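Local coordinates for CheC-like superfamily protein (Shewanella oneidensis, PDB 3H2D), which probably acts in chemotaxis signalling as a CheX-like phosphatase of the CheC-like superfamily, at residues B[92-95]-B[96-100]. Sequence-based numbering, arbitrary orientation.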
# COMPACT_ATOMS: atom_id res chain seq x y z
N GLU B 92 10.80 1.16 -7.84
CA GLU B 92 11.17 2.01 -8.98
C GLU B 92 10.24 1.83 -10.16
O GLU B 92 9.86 2.81 -10.78
CB GLU B 92 12.63 1.78 -9.43
CG GLU B 92 13.65 2.34 -8.45
CD GLU B 92 13.43 3.85 -8.20
OE1 GLU B 92 13.12 4.59 -9.17
OE2 GLU B 92 13.51 4.30 -7.03
N ILE B 93 9.82 0.61 -10.43
CA ILE B 93 8.80 0.38 -11.46
C ILE B 93 7.53 1.12 -11.10
O ILE B 93 6.90 1.78 -11.96
CB ILE B 93 8.49 -1.15 -11.67
CG1 ILE B 93 9.73 -1.83 -12.27
CG2 ILE B 93 7.25 -1.34 -12.54
CD1 ILE B 93 9.59 -3.35 -12.36
N THR B 94 7.13 1.03 -9.83
CA THR B 94 5.92 1.73 -9.38
C THR B 94 6.01 3.25 -9.61
O THR B 94 5.04 3.90 -10.10
CB THR B 94 5.65 1.44 -7.89
OG1 THR B 94 5.49 0.04 -7.72
CG2 THR B 94 4.39 2.13 -7.42
N ASN B 95 7.17 3.83 -9.26
CA ASN B 95 7.37 5.25 -9.48
C ASN B 95 7.30 5.61 -10.97
O ASN B 95 6.73 6.65 -11.33
CB ASN B 95 8.72 5.73 -8.96
CG ASN B 95 8.69 6.15 -7.54
OD1 ASN B 95 7.68 6.62 -7.02
ND2 ASN B 95 9.87 5.98 -6.87
N MSE B 96 7.89 4.78 -11.84
CA MSE B 96 7.87 5.10 -13.27
C MSE B 96 6.50 4.93 -13.92
O MSE B 96 6.14 5.71 -14.78
CB MSE B 96 8.93 4.28 -14.05
CG MSE B 96 10.31 4.58 -13.62
SE MSE B 96 11.55 3.61 -14.81
CE MSE B 96 11.43 1.89 -14.00
N VAL B 97 5.74 3.90 -13.51
CA VAL B 97 4.36 3.72 -14.00
C VAL B 97 3.46 4.91 -13.61
O VAL B 97 2.73 5.50 -14.44
CB VAL B 97 3.78 2.38 -13.48
CG1 VAL B 97 2.24 2.25 -13.79
CG2 VAL B 97 4.58 1.23 -14.10
N THR B 98 3.54 5.27 -12.33
CA THR B 98 2.73 6.35 -11.76
C THR B 98 3.15 7.68 -12.31
O THR B 98 2.32 8.51 -12.64
CB THR B 98 2.87 6.39 -10.24
OG1 THR B 98 2.66 5.07 -9.74
CG2 THR B 98 1.79 7.36 -9.59
N GLY B 99 4.46 7.87 -12.45
CA GLY B 99 4.97 9.09 -13.06
C GLY B 99 4.62 9.30 -14.51
O GLY B 99 4.27 10.44 -14.92
N GLY B 100 4.70 8.24 -15.31
CA GLY B 100 4.29 8.33 -16.70
C GLY B 100 2.81 8.59 -16.83
O GLY B 100 2.38 9.37 -17.70
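Thr98 grips Thr94 one helical turn back through two bonds to a single oxygen. Thr98 OG1 lies 2.7 Å from Thr94 O, and Thr98 N gives a second bond of 3.0 Å to the same Thr94 O. The two donors come from opposite faces of the carbonyl plane, the hydroxyl tilted 31° from it. Thr98 OG1 stands beside its own backbone N (chi1 -50°), which swings the hydroxyl back over the preceding turn. The hydroxyl of Thr94 does likewise, with OG1 hydrogen-bonded to Val90 O. A valine in place of Thr98 would probably leave Thr94 O with the backbone bond alone and put a methyl where the buried hydroxyl is satisfied.

The tight side faces the protein interior. Ile93 CG2 meets Val97 CG2 at 4.0 Å, the two branches crossing at an angle, and both side chains rest on Leu14 of helix 8-21. Thr94 and Thr98 point the same way onto Ile47 of strand 43-51.

Selenomethionine Met96 forms a partly exposed flank. It bends at chi3 (-80°), which brings CE back to 4.0 Å from Ile93 CA, and leans on Val17 and Met21 of helix 8-21. The solvent side is looser. Glu92 is exposed and joins the turn chiefly through its backbone, with Met96 N bonded to Glu92 O at 3.0 Å. Gly99 N closes on Asn95 O at 2.8 Å, but Gly99 itself brings no side chain.

Regular i to i+4 bonding, with threonine hydroxyls turned back onto the backbone, is typical of an amphipathic alpha-helix with one face buried, here helix 84-107, which packs on the antiparallel sheet of the CheX fold and alongside helix 8-21.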